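Local atomic coordinates of gram-positive cocci surface proteins LPxTG domain-containing protein (Streptococcus pneumoniae, PDB entry 3NZ3), a protein that probably binds mucin as a cell-wall-anchored surface adhesin, of which this chain is the mucin-binding domain. Residues 18-24 with 65-71. Sequence-based numbering, arbitrary orientation.
Sequences ETKTITR and WTTGNWD
Trp-70 and Trp-65 both set CG beside their backbone N (chi1 -67° and -71°), which turns each indole from 65-71 onto strand 18-24, while Arg-24, its CG opposite N and its chain bent at chi3 (74°), runs over one face of Trp-70 and on to its CB. Arg-24 CB sits over the six-membered ring of Trp-70 as a CH-pi contact, 3.4 Å from Trp-70 CD2. Farther along the arginine, the guanidinium lays one face on Trp-70 CB, and its NH2 is 3.0 Å from Asp-71 O in the guanidinium plane. NE hydrogen-bonds to Gln-43 OE1 and NH1 to the carbonyl of Glu-90. The indole edge meets the strand itself: Trp-70 NE1 gives a weak hydrogen bond to Ile-22 O (3.4 Å), and Trp-70 CZ2 packs on Ile-22 CG2 at 3.6 Å. In this all-beta, Ig-like mucin-binding domain, strand 18-24 belongs to the four-stranded mixed sheet, and 65-71 runs over its face into the separate two-stranded sheet, its strand 68-70 nearly parallel to 18-24. At the other end, Trp-65 takes Lys-20 over one face: Lys-20 CG lies 3.7 Å from Trp-65 CZ3, CE makes a CH-pi contact with the six-membered ring, and NZ, 5.0 Å from its centroid, makes a long cation-pi contact and hydrogen-bonds to Ser-96 O. Glu-18 CD approaches Trp-65 CH2 obliquely to 3.8 Å, its carboxylate salt-bridged to Arg-49.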
loop_
_atom_site.group_PDB
_atom_site.type_symbol
_atom_site.label_atom_id
_atom_site.label_comp_id
_atom_site.label_asym_id
_atom_site.label_seq_id
_atom_site.Cartn_x
_atom_site.Cartn_y
_atom_site.Cartn_z
ATOM N N GLU A 18 -5.949 9.407 -16.923
ATOM C CA GLU A 18 -5.805 9.833 -15.537
ATOM C C GLU A 18 -5.184 8.692 -14.739
ATOM O O GLU A 18 -5.559 7.531 -14.913
ATOM C CB GLU A 18 -7.156 10.225 -14.929
ATOM C CG GLU A 18 -7.049 10.848 -13.532
ATOM C CD GLU A 18 -8.401 11.197 -12.907
ATOM O OE1 GLU A 18 -9.446 11.045 -13.587
ATOM O OE2 GLU A 18 -8.405 11.625 -11.729
ATOM N N THR A 19 -4.228 9.026 -13.878
ATOM C CA THR A 19 -3.636 8.032 -12.979
ATOM C C THR A 19 -3.612 8.542 -11.554
ATOM O O THR A 19 -3.517 9.750 -11.313
ATOM C CB THR A 19 -2.192 7.652 -13.375
ATOM O OG1 THR A 19 -1.370 8.824 -13.363
ATOM C CG2 THR A 19 -2.153 7.003 -14.760
ATOM N N LYS A 20 -3.704 7.612 -10.611
ATOM C CA LYS A 20 -3.528 7.933 -9.203
ATOM C C LYS A 20 -2.836 6.779 -8.490
ATOM O O LYS A 20 -2.957 5.628 -8.902
ATOM C CB LYS A 20 -4.866 8.274 -8.538
ATOM C CG LYS A 20 -5.859 7.149 -8.439
ATOM C CD LYS A 20 -7.077 7.645 -7.658
ATOM C CE LYS A 20 -8.113 6.568 -7.489
ATOM N NZ LYS A 20 -9.254 7.080 -6.662
ATOM N N THR A 21 -2.103 7.105 -7.432
ATOM C CA THR A 21 -1.323 6.118 -6.691
ATOM C C THR A 21 -1.918 5.940 -5.298
ATOM O O THR A 21 -2.219 6.918 -4.601
ATOM C CB THR A 21 0.168 6.506 -6.623
ATOM O OG1 THR A 21 0.662 6.716 -7.952
ATOM C CG2 THR A 21 1.003 5.407 -5.947
ATOM N N ILE A 22 -2.109 4.678 -4.925
ATOM C CA ILE A 22 -2.591 4.292 -3.604
ATOM C C ILE A 22 -1.513 3.415 -2.978
ATOM O O ILE A 22 -1.054 2.451 -3.598
ATOM C CB ILE A 22 -3.943 3.538 -3.691
ATOM C CG1 ILE A 22 -4.954 4.361 -4.506
ATOM C CG2 ILE A 22 -4.499 3.264 -2.292
ATOM C CD1 ILE A 22 -6.130 3.575 -5.018
ATOM N N THR A 23 -1.104 3.761 -1.759
ATOM C CA THR A 23 0.098 3.178 -1.166
ATOM C C THR A 23 -0.151 2.558 0.214
ATOM O O THR A 23 -0.859 3.130 1.054
ATOM C CB THR A 23 1.228 4.239 -1.068
ATOM O OG1 THR A 23 1.405 4.879 -2.338
ATOM C CG2 THR A 23 2.555 3.602 -0.650
ATOM N N ARG A 24 0.425 1.377 0.428
ATOM C CA ARG A 24 0.492 0.791 1.756
ATOM C C ARG A 24 1.922 0.835 2.279
ATOM O O ARG A 24 2.867 0.408 1.601
ATOM C CB ARG A 24 -0.026 -0.649 1.771
ATOM C CG ARG A 24 0.036 -1.295 3.165
ATOM C CD ARG A 24 -0.741 -2.607 3.223
ATOM N NE ARG A 24 -0.047 -3.696 2.538
ATOM C CZ ARG A 24 -0.513 -4.938 2.435
ATOM N NH1 ARG A 24 -1.683 -5.268 2.980
ATOM N NH2 ARG A 24 0.197 -5.857 1.792
ATOM N N TRP A 65 -11.534 2.352 -13.924
ATOM C CA TRP A 65 -10.166 2.304 -13.407
ATOM C C TRP A 65 -9.620 0.876 -13.442
ATOM O O TRP A 65 -10.375 -0.093 -13.307
ATOM C CB TRP A 65 -10.121 2.767 -11.952
ATOM C CG TRP A 65 -10.354 4.216 -11.703
ATOM C CD1 TRP A 65 -11.549 4.818 -11.376
ATOM C CD2 TRP A 65 -9.363 5.250 -11.679
ATOM N NE1 TRP A 65 -11.353 6.165 -11.179
ATOM C CE2 TRP A 65 -10.023 6.455 -11.356
ATOM C CE3 TRP A 65 -7.976 5.277 -11.915
ATOM C CZ2 TRP A 65 -9.347 7.684 -11.269
ATOM C CZ3 TRP A 65 -7.305 6.491 -11.823
ATOM C CH2 TRP A 65 -7.995 7.681 -11.509
ATOM N N THR A 66 -8.303 0.751 -13.590
ATOM C CA THR A 66 -7.637 -0.536 -13.433
ATOM C C THR A 66 -7.656 -0.936 -11.957
ATOM O O THR A 66 -8.100 -0.167 -11.100
ATOM C CB THR A 66 -6.175 -0.496 -13.942
ATOM O OG1 THR A 66 -5.493 0.622 -13.355
ATOM C CG2 THR A 66 -6.139 -0.385 -15.463
ATOM N N THR A 67 -7.197 -2.150 -11.672
ATOM C CA THR A 67 -7.066 -2.620 -10.297
ATOM C C THR A 67 -5.655 -3.121 -10.042
ATOM O O THR A 67 -4.912 -3.450 -10.977
ATOM C CB THR A 67 -8.033 -3.769 -9.982
ATOM O OG1 THR A 67 -7.891 -4.785 -10.978
ATOM C CG2 THR A 67 -9.477 -3.278 -9.936
ATOM N N GLY A 68 -5.298 -3.194 -8.765
ATOM C CA GLY A 68 -3.979 -3.659 -8.373
ATOM C C GLY A 68 -4.023 -4.528 -7.136
ATOM O O GLY A 68 -5.087 -5.005 -6.713
ATOM N N ASN A 69 -2.848 -4.716 -6.549
ATOM C CA ASN A 69 -2.682 -5.612 -5.421
ATOM C C ASN A 69 -1.438 -5.204 -4.644
ATOM O O ASN A 69 -0.367 -5.003 -5.243
ATOM C CB ASN A 69 -2.533 -7.044 -5.942
ATOM C CG ASN A 69 -2.651 -8.087 -4.852
ATOM O OD1 ASN A 69 -1.649 -8.666 -4.426
ATOM N ND2 ASN A 69 -3.880 -8.353 -4.410
ATOM N N TRP A 70 -1.584 -5.054 -3.328
ATOM C CA TRP A 70 -0.430 -4.956 -2.439
ATOM C C TRP A 70 -0.024 -6.380 -2.079
ATOM O O TRP A 70 -0.837 -7.141 -1.563
ATOM C CB TRP A 70 -0.760 -4.176 -1.164
ATOM C CG TRP A 70 -1.060 -2.720 -1.383
ATOM C CD1 TRP A 70 -0.426 -1.877 -2.244
ATOM C CD2 TRP A 70 -2.046 -1.928 -0.700
ATOM N NE1 TRP A 70 -0.962 -0.616 -2.158
ATOM C CE2 TRP A 70 -1.957 -0.618 -1.219
ATOM C CE3 TRP A 70 -2.998 -2.200 0.295
ATOM C CZ2 TRP A 70 -2.786 0.421 -0.781
ATOM C CZ3 TRP A 70 -3.825 -1.165 0.730
ATOM C CH2 TRP A 70 -3.712 0.128 0.190
ATOM N N ASP A 71 1.226 -6.733 -2.367
ATOM C CA ASP A 71 1.703 -8.092 -2.147
ATOM C C ASP A 71 1.830 -8.419 -0.661
ATOM O O ASP A 71 2.022 -7.528 0.177
ATOM C CB ASP A 71 3.059 -8.310 -2.821
ATOM C CG ASP A 71 2.974 -8.322 -4.331
ATOM O OD1 ASP A 71 1.884 -8.592 -4.880
ATOM O OD2 ASP A 71 4.012 -8.050 -4.969
#